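Local coordinates for putative type VI secretion protein (PDB 6SK0) that forms the trimeric VgrG spike at the tip of a type VI secretion system, which carries and inhibits a phospholipase effector, at the interface of chains A and B. Numbering follows the deposited sequence. Chains: chain A/B, Putative type VI secretion protein.

Both contacts join chains A and B, and the centres of their C-alpha atoms lie about 61 Å apart. They share no residues and no strands. Contact 1 pairs strand 675-679 of chain A with strand 684-688 of chain B and packs leucines beside them. Contact 2 lies near the start of the modelled part, at the turn after strand 503-507 of chain A. The first is a beta-sheet joint with an apolar core, the second a loop of chain B packed on strands and a turn of chain A, with weak polar bonds. Together they tie the chains of the three-chain spike at two levels along its length.

Contact 1: the interface of chains A and B. Residues chain A 675-677, 684, 686; chain B 677, 685-687.
A:Leu677 and B:Leu686 both hold CG anti to the carbonyl carbon and beside the backbone N (chi1 -49° in A:Leu677). This sets the two side chains side by side, pointing the same way. Their branches meet at A:Leu677 CD1 and B:Leu686 CD2, 3.6 Å apart. A:Met684 reaches the same leucine from another side. Its CG is anti to the backbone N, and the chain bends at chi3 (-54°). The side chain crosses B:Leu686 at about a right angle, with SD 3.7 Å from B:Leu686 CB. The methyl CE is turned toward the backbone of B:Leu687.

The same residue from different chains also meets. A:Leu677 and B:Leu677 reach toward each other tip to tip, with their CD1 methyls 3.7 Å apart. A:Leu686 and B:Leu686 touch through CD1 at 3.9 Å. The branch CG1 of A:Val675 packs more loosely across B:Leu677.

Backbone bonds fix the register. B:Gln685 N donates to A:Val675 O at 2.8 Å. A:Leu677 N donates to B:Gln685 O, also at 2.8 Å. B:Leu687 N then donates to A:Leu677 O at 2.8 Å, nearly straight at the hydrogen (177°). Both polar backbone atoms of A:Leu677 are thus used across the joint. The pattern is that of a parallel bridge. A:Ser676, B:Gln685 and B:Leu687 point to the side of the sheet away from A:Leu677 and B:Leu686. The amide oxygen OE1 of B:Gln685 comes within 3.3 Å of A:Ser676 CB.

In the fold, strand 675-679 of one chain lies beside strand 684-688 of the next. This suits the intertwined triple-stranded beta-helix of VgrG spikes. A:Leu677, B:Leu677, A:Leu686, B:Leu686 and A:Met684 probably face its shared core. A:Ser676, B:Gln685 and B:Leu687 probably face outward.

Contact 2: the interface of chains A and B. Residues chain A 494, 506-508, 513-515; chain B 498-500, 502.
A:Asp508 and B:Thr498 meet through a weak polar contact. The hydroxyl OG1 of B:Thr498 donates a weak hydrogen bond to the carboxylate oxygen A:Asp508 OD1 at 3.0 Å. It sits between the backbone N and the carbonyl carbon of its own residue (chi1 77°). The backbone N of B:Ala500 gives OD1 a second weak bond, 3.3 Å long. One carboxylate oxygen thus takes donors from two residues of the same loop.

Within chain B, B:Asn502 N donates weakly to B:Thr498 OG1 at 3.0 Å. This bond probably helps to place the hydroxyl beside A:Asp508.

One polar pair is doubtful. The amide oxygen B:Asn502 OD1 lies 2.7 Å from the carbonyl A:Glu507 O, and both can only accept as modelled. Turning the amide over would bring its nitrogen to this carbonyl and could make a hydrogen bond.

Apolar packing fills in around these groups. The other branch of B:Thr498, CG2, lies 3.5 Å from A:Met506 SD. The side chain of A:Asn494 slides past B:Thr498, with OD1 3.5 Å from the methyl CG2. The methionine is extended beyond CG (chi2 -171°), and its chain slides past B:Asn502 in the opposite direction. B:Asn502 CB is 3.7 Å from the same sulfur. The amide end of B:Asn502 lies between A:Ile515 CG1 and A:Glu513 CB. The methyl of B:Ala500 packs against A:Asp508 CA at 3.7 Å.

The contact fits the chain B loop against strands 493-497, 503-507 and 514-519 of chain A and the turn after 503-507. It probably helps to hold the subunits of the spike together near the start of its modelled part.

Contact 1: the interface of chains A and B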
loop_
_atom_site.group_PDB
_atom_site.type_symbol
_atom_site.label_atom_id
_atom_site.label_comp_id
_atom_site.label_asym_id
_atom_site.label_seq_id
_atom_site.Cartn_x
_atom_site.Cartn_y
_atom_site.Cartn_z
ATOM N N VAL A 675 9.007 -14.065 -4.468
ATOM C CA VAL A 675 9.089 -13.115 -3.373
ATOM C C VAL A 675 10.550 -12.727 -3.246
ATOM O O VAL A 675 11.416 -13.588 -3.066
ATOM C CB VAL A 675 8.548 -13.700 -2.063
ATOM C CG1 VAL A 675 8.841 -12.770 -0.907
ATOM C CG2 VAL A 675 7.064 -13.978 -2.183
ATOM N N SER A 676 10.828 -11.439 -3.361
ATOM C CA SER A 676 12.194 -10.944 -3.384
ATOM C C SER A 676 12.312 -9.778 -2.418
ATOM O O SER A 676 11.669 -8.745 -2.608
ATOM C CB SER A 676 12.591 -10.528 -4.800
ATOM O OG SER A 676 13.912 -10.052 -4.842
ATOM N N LEU A 677 13.119 -9.952 -1.382
ATOM C CA LEU A 677 13.425 -8.897 -0.432
ATOM C C LEU A 677 14.905 -8.586 -0.531
ATOM O O LEU A 677 15.743 -9.440 -0.229
ATOM C CB LEU A 677 13.056 -9.299 0.995
ATOM C CG LEU A 677 11.672 -9.888 1.243
ATOM C CD1 LEU A 677 11.489 -10.143 2.721
ATOM C CD2 LEU A 677 10.592 -8.969 0.723
ATOM N N MET A 684 19.204 -7.461 6.858
ATOM C CA MET A 684 17.858 -7.996 6.888
ATOM C C MET A 684 17.630 -8.683 8.220
ATOM O O MET A 684 18.458 -9.482 8.662
ATOM C CB MET A 684 17.646 -8.961 5.726
ATOM C CG MET A 684 16.286 -9.584 5.647
ATOM S SD MET A 684 16.032 -10.403 4.065
ATOM C CE MET A 684 16.399 -9.072 2.933
ATOM N N LEU A 686 14.760 -11.003 9.990
ATOM C CA LEU A 686 13.551 -11.807 9.905
ATOM C C LEU A 686 13.369 -12.428 11.281
ATOM O O LEU A 686 14.021 -13.416 11.622
ATOM C CB LEU A 686 13.663 -12.842 8.793
ATOM C CG LEU A 686 14.204 -12.274 7.474
ATOM C CD1 LEU A 686 14.640 -13.365 6.515
ATOM C CD2 LEU A 686 13.182 -11.372 6.808
ATOM N N LEU B 677 5.227 -15.155 4.025
ATOM C CA LEU B 677 5.594 -14.878 2.647
ATOM C C LEU B 677 5.553 -16.184 1.877
ATOM O O LEU B 677 6.330 -17.100 2.160
ATOM C CB LEU B 677 6.979 -14.242 2.550
ATOM C CG LEU B 677 7.293 -13.059 3.458
ATOM C CD1 LEU B 677 8.677 -12.537 3.147
ATOM C CD2 LEU B 677 6.264 -11.963 3.297
ATOM N N GLN B 685 13.836 -14.926 -2.675
ATOM C CA GLN B 685 15.162 -14.371 -2.470
ATOM C C GLN B 685 15.094 -13.406 -1.301
ATOM O O GLN B 685 14.347 -12.425 -1.342
ATOM C CB GLN B 685 15.681 -13.674 -3.726
ATOM C CG GLN B 685 15.677 -14.538 -4.962
ATOM C CD GLN B 685 14.361 -14.466 -5.705
ATOM O OE1 GLN B 685 13.851 -13.379 -5.974
ATOM N NE2 GLN B 685 13.796 -15.623 -6.031
ATOM N N LEU B 686 15.841 -13.703 -0.259
ATOM C CA LEU B 686 15.990 -12.834 0.898
ATOM C C LEU B 686 17.460 -12.442 0.934
ATOM O O LEU B 686 18.310 -13.214 1.383
ATOM C CB LEU B 686 15.527 -13.536 2.169
ATOM C CG LEU B 686 14.180 -14.256 2.020
ATOM C CD1 LEU B 686 13.920 -15.225 3.157
ATOM C CD2 LEU B 686 13.040 -13.262 1.910
ATOM N N LEU B 687 17.760 -11.257 0.423
ATOM C CA LEU B 687 19.125 -10.845 0.156
ATOM C C LEU B 687 19.435 -9.532 0.849
ATOM O O LEU B 687 18.676 -8.566 0.740
ATOM C CB LEU B 687 19.363 -10.703 -1.345
ATOM C CG LEU B 687 18.754 -11.776 -2.239
ATOM C CD1 LEU B 687 18.912 -11.389 -3.695
ATOM C CD2 LEU B 687 19.394 -13.135 -1.959
#

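Contact 2: the interface of chains A and B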
loop_
_atom_site.group_PDB
_atom_site.type_symbol
_atom_site.label_atom_id
_atom_site.label_comp_id
_atom_site.label_asym_id
_atom_site.label_seq_id
_atom_site.Cartn_x
_atom_site.Cartn_y
_atom_site.Cartn_z
ATOM N N ASN A 494 -27.979 37.979 -2.225
ATOM C CA ASN A 494 -28.790 37.761 -3.413
ATOM C C ASN A 494 -29.188 36.294 -3.441
ATOM O O ASN A 494 -28.321 35.415 -3.452
ATOM C CB ASN A 494 -28.025 38.144 -4.677
ATOM C CG ASN A 494 -27.626 39.597 -4.691
ATOM O OD1 ASN A 494 -26.450 39.930 -4.564
ATOM N ND2 ASN A 494 -28.606 40.476 -4.844
ATOM N N MET A 506 -25.997 34.075 -3.024
ATOM C CA MET A 506 -24.727 34.774 -3.145
ATOM C C MET A 506 -24.638 35.789 -2.020
ATOM O O MET A 506 -25.448 36.717 -1.952
ATOM C CB MET A 506 -24.599 35.449 -4.508
ATOM C CG MET A 506 -24.489 34.473 -5.653
ATOM S SD MET A 506 -24.068 35.245 -7.218
ATOM C CE MET A 506 -23.882 33.812 -8.269
ATOM N N GLU A 507 -23.675 35.600 -1.133
ATOM C CA GLU A 507 -23.452 36.494 -0.010
ATOM C C GLU A 507 -22.391 37.514 -0.398
ATOM O O GLU A 507 -21.265 37.143 -0.733
ATOM C CB GLU A 507 -23.029 35.709 1.226
ATOM C CG GLU A 507 -22.480 36.557 2.342
ATOM C CD GLU A 507 -23.525 37.472 2.940
ATOM O OE1 GLU A 507 -24.343 37.003 3.754
ATOM O OE2 GLU A 507 -23.528 38.668 2.598
ATOM N N ASP A 508 -22.747 38.790 -0.338
ATOM C CA ASP A 508 -21.887 39.868 -0.801
ATOM C C ASP A 508 -21.059 40.516 0.292
ATOM O O ASP A 508 -20.225 41.367 -0.021
ATOM C CB ASP A 508 -22.717 40.952 -1.476
ATOM C CG ASP A 508 -23.134 40.577 -2.855
ATOM O OD1 ASP A 508 -22.877 41.391 -3.760
ATOM O OD2 ASP A 508 -23.690 39.475 -3.040
ATOM N N GLU A 513 -17.611 36.639 1.526
ATOM C CA GLU A 513 -18.456 36.284 0.401
ATOM C C GLU A 513 -18.615 34.776 0.313
ATOM O O GLU A 513 -17.699 34.017 0.631
ATOM C CB GLU A 513 -17.862 36.826 -0.896
ATOM C CG GLU A 513 -17.453 38.284 -0.834
ATOM C CD GLU A 513 -16.047 38.485 -0.294
ATOM O OE1 GLU A 513 -15.481 37.537 0.284
ATOM O OE2 GLU A 513 -15.507 39.593 -0.441
ATOM N N HIS A 514 -19.793 34.338 -0.108
ATOM C CA HIS A 514 -19.975 32.926 -0.373
ATOM C C HIS A 514 -21.077 32.737 -1.395
ATOM O O HIS A 514 -21.916 33.612 -1.615
ATOM C CB HIS A 514 -20.267 32.124 0.904
ATOM C CG HIS A 514 -21.600 32.400 1.523
ATOM N ND1 HIS A 514 -22.791 32.076 0.912
ATOM C CD2 HIS A 514 -21.927 32.931 2.721
ATOM C CE1 HIS A 514 -23.793 32.420 1.698
ATOM N NE2 HIS A 514 -23.296 32.936 2.804
ATOM N N ILE A 515 -21.043 31.577 -2.025
ATOM C CA ILE A 515 -22.082 31.123 -2.927
ATOM C C ILE A 515 -22.577 29.791 -2.403
ATOM O O ILE A 515 -21.774 28.905 -2.093
ATOM C CB ILE A 515 -21.568 30.991 -4.370
ATOM C CG1 ILE A 515 -21.143 32.358 -4.900
ATOM C CG2 ILE A 515 -22.619 30.355 -5.253
ATOM C CD1 ILE A 515 -20.490 32.307 -6.229
ATOM N N THR B 498 -22.606 39.936 -8.789
ATOM C CA THR B 498 -22.921 40.789 -7.661
ATOM C C THR B 498 -21.830 41.833 -7.482
ATOM O O THR B 498 -20.741 41.704 -8.044
ATOM C CB THR B 498 -23.067 39.953 -6.393
ATOM O OG1 THR B 498 -21.771 39.578 -5.908
ATOM C CG2 THR B 498 -23.892 38.717 -6.654
ATOM N N PRO B 499 -22.098 42.902 -6.730
ATOM C CA PRO B 499 -21.045 43.903 -6.498
ATOM C C PRO B 499 -19.804 43.342 -5.827
ATOM O O PRO B 499 -18.707 43.870 -6.037
ATOM C CB PRO B 499 -21.746 44.940 -5.614
ATOM C CG PRO B 499 -23.171 44.816 -5.973
ATOM C CD PRO B 499 -23.406 43.367 -6.243
ATOM N N ALA B 500 -19.939 42.288 -5.028
ATOM C CA ALA B 500 -18.793 41.646 -4.404
ATOM C C ALA B 500 -18.083 40.676 -5.332
ATOM O O ALA B 500 -17.181 39.966 -4.882
ATOM C CB ALA B 500 -19.223 40.916 -3.133
ATOM N N ASN B 502 -19.287 37.971 -6.635
ATOM C CA ASN B 502 -19.903 36.658 -6.763
ATOM C C ASN B 502 -20.548 36.584 -8.132
ATOM O O ASN B 502 -21.406 37.406 -8.463
ATOM C CB ASN B 502 -20.950 36.424 -5.683
ATOM C CG ASN B 502 -20.364 36.370 -4.308
ATOM O OD1 ASN B 502 -20.970 36.834 -3.356
ATOM N ND2 ASN B 502 -19.180 35.802 -4.191
#